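Local coordinates for protein purine nucleoside phosphorylase (Thermus thermophilus, PDB 1ODJ) that probably catalyses the reversible, phosphate-dependent cleavage of purine nucleosides such as guanosine to the free base and ribose 1-phosphate, at residues G151-E156 with M180-L185. Sequence-based numbering, arbitrary orientation.
With GMP (guanosine), chain H.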
loop_
_atom_site.group_PDB
_atom_site.type_symbol
_atom_site.label_atom_id
_atom_site.label_comp_id
_atom_site.label_asym_id
_atom_site.label_seq_id
_atom_site.Cartn_x
_atom_site.Cartn_y
_atom_site.Cartn_z
ATOM N N GLY A 151 -4.490 0.354 28.374
ATOM C CA GLY A 151 -4.649 -0.280 27.085
ATOM C C GLY A 151 -4.165 0.564 25.923
ATOM O O GLY A 151 -3.353 1.482 26.090
ATOM N N LEU A 152 -4.693 0.258 24.740
ATOM C CA LEU A 152 -4.329 0.956 23.512
ATOM C C LEU A 152 -5.150 2.187 23.226
ATOM O O LEU A 152 -6.341 2.244 23.534
ATOM C CB LEU A 152 -4.496 0.037 22.301
ATOM C CG LEU A 152 -3.628 -1.210 22.188
ATOM C CD1 LEU A 152 -4.190 -2.108 21.094
ATOM C CD2 LEU A 152 -2.174 -0.802 21.907
ATOM N N VAL A 153 -4.495 3.175 22.630
ATOM C CA VAL A 153 -5.167 4.386 22.187
ATOM C C VAL A 153 -4.781 4.401 20.715
ATOM O O VAL A 153 -3.930 3.621 20.287
ATOM C CB VAL A 153 -4.615 5.655 22.854
ATOM C CG1 VAL A 153 -4.735 5.536 24.351
ATOM C CG2 VAL A 153 -3.170 5.894 22.426
ATOM N N ALA A 154 -5.400 5.261 19.927
ATOM C CA ALA A 154 -5.044 5.318 18.522
ATOM C C ALA A 154 -4.637 6.740 18.184
ATOM O O ALA A 154 -5.292 7.701 18.586
ATOM C CB ALA A 154 -6.210 4.859 17.656
ATOM N N SER A 155 -3.535 6.873 17.465
ATOM C CA SER A 155 -3.057 8.193 17.092
ATOM C C SER A 155 -3.416 8.479 15.647
ATOM O O SER A 155 -2.881 7.838 14.740
ATOM C CB SER A 155 -1.530 8.281 17.267
ATOM O OG SER A 155 -1.144 8.109 18.623
ATOM N N GLU A 156 -4.321 9.428 15.428
ATOM C CA GLU A 156 -4.691 9.783 14.067
ATOM C C GLU A 156 -4.193 11.177 13.677
ATOM O O GLU A 156 -3.644 11.907 14.503
ATOM C CB GLU A 156 -6.210 9.677 13.864
ATOM C CG GLU A 156 -7.058 10.517 14.806
ATOM C CD GLU A 156 -8.550 10.370 14.521
ATOM O OE1 GLU A 156 -9.357 10.987 15.244
ATOM O OE2 GLU A 156 -8.925 9.642 13.573
ATOM N N MET A 180 -3.739 12.473 19.298
ATOM C CA MET A 180 -2.886 12.847 18.169
ATOM C C MET A 180 -1.398 13.069 18.420
ATOM O O MET A 180 -0.809 13.958 17.814
ATOM C CB MET A 180 -3.468 14.106 17.491
ATOM C CG MET A 180 -4.762 13.851 16.703
ATOM S SD MET A 180 -5.740 15.338 16.242
ATOM C CE MET A 180 -4.530 16.240 15.186
ATOM N N GLU A 181 -0.780 12.281 19.301
ATOM C CA GLU A 181 0.656 12.438 19.566
ATOM C C GLU A 181 1.403 11.192 19.987
ATOM O O GLU A 181 2.537 10.986 19.558
ATOM C CB GLU A 181 0.907 13.504 20.623
ATOM C CG GLU A 181 0.693 14.904 20.129
ATOM C CD GLU A 181 -0.747 15.290 20.208
ATOM O OE1 GLU A 181 -1.139 16.272 19.535
ATOM O OE2 GLU A 181 -1.480 14.605 20.957
ATOM N N ALA A 182 0.776 10.376 20.829
ATOM C CA ALA A 182 1.396 9.162 21.341
ATOM C C ALA A 182 2.305 8.393 20.364
ATOM O O ALA A 182 3.519 8.300 20.588
ATOM C CB ALA A 182 0.322 8.224 21.921
ATOM N N SER A 183 1.737 7.853 19.286
ATOM C CA SER A 183 2.524 7.066 18.335
ATOM C C SER A 183 3.905 7.618 17.980
ATOM O O SER A 183 4.888 6.878 17.994
ATOM C CB SER A 183 1.729 6.816 17.051
ATOM O OG SER A 183 1.426 8.017 16.369
ATOM N N ALA A 184 3.983 8.905 17.661
ATOM C CA ALA A 184 5.259 9.524 17.299
ATOM C C ALA A 184 6.224 9.563 18.484
ATOM O O ALA A 184 7.432 9.429 18.321
ATOM C CB ALA A 184 5.024 10.945 16.770
ATOM N N LEU A 185 5.680 9.776 19.673
ATOM C CA LEU A 185 6.461 9.814 20.891
ATOM C C LEU A 185 7.084 8.416 21.100
ATOM O O LEU A 185 8.310 8.275 21.178
ATOM C CB LEU A 185 5.542 10.201 22.049
ATOM C CG LEU A 185 6.113 10.283 23.466
ATOM C CD1 LEU A 185 7.327 11.192 23.493
ATOM C CD2 LEU A 185 5.048 10.807 24.404
HETATM O "O5'" GMP H . -8.400 18.479 20.571
HETATM C "C5'" GMP H . -7.631 17.565 19.813
HETATM C "C4'" GMP H . -6.371 17.365 20.657
HETATM O "O4'" GMP H . -6.605 16.794 21.995
HETATM C "C3'" GMP H . -5.380 16.398 20.021
HETATM O "O3'" GMP H . -4.071 17.003 20.221
HETATM C "C2'" GMP H . -5.512 15.055 20.781
HETATM O "O2'" GMP H . -4.277 14.497 21.244
HETATM C "C1'" GMP H . -6.584 15.358 21.875
HETATM N N9 GMP H . -7.947 14.769 21.644
HETATM C C8 GMP H . -8.983 14.859 22.547
HETATM N N7 GMP H . -10.075 14.277 22.142
HETATM C C5 GMP H . -9.759 13.764 20.889
HETATM C C6 GMP H . -10.566 13.026 19.967
HETATM O O6 GMP H . -11.752 12.676 20.082
HETATM N N1 GMP H . -9.861 12.701 18.816
HETATM C C2 GMP H . -8.555 13.030 18.575
HETATM N N2 GMP H . -8.067 12.618 17.393
HETATM N N3 GMP H . -7.783 13.716 19.424
HETATM C C4 GMP H . -8.448 14.050 20.557
#
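Val153 meets Ala182 in a light apolar touch, its CG2 methyl lying 4.2 Å from Ala182 CB, and from here on strand 152-156 illustrates how a strand can contact the first turn of a helix and reach a ligand at the same time. Two residues on, Ser155 makes the one hydrogen bond between the segments: Ser183 N donates to Ser155 OG over 3.0 Å. The bond is nearly straight (173° at the hydrogen), and it occupies an amide in the first turn of the helix, where backbone acceptors are lacking. With chi1 at -63°, OG lies beside its own backbone N and opposite the carbonyl carbon, which brings it within reach of the Ser183 amide. Ser183 OG packs close to Ser155 CB; it is hydrogen-bonded to Asp113, while Ser155 OG is also hydrogen-bonded to Glu179. Glu156 turns the other way, to guanosine. Its chain, extended beyond CG, carries Glu156 OE1 to the base, where guanosine N2 donates to it over 3.0 Å, and OE2 is held by Thr162. Met180 CG packs closely on Glu156 O, and Met180 SD lies 3.9 Å from guanosine C3'. The ribose is gripped from the second segment: Met180 N donates to guanosine O2' over 2.9 Å, and guanosine O2' donates to Glu181 OE2 over 2.8 Å. Arg87 forms a salt bridge with Glu181 OE2, and Gly66 N is hydrogen-bonded to Glu181 OE1. Glu156 thus holds the base while Met180 and Glu181 hold the ribose, consistent with a nucleoside pocket. Strand 152-156 runs parallel to strands 108-112 and 175-179, while helix 182-192, with Glu181 at its N-cap, packs against helix 67-79.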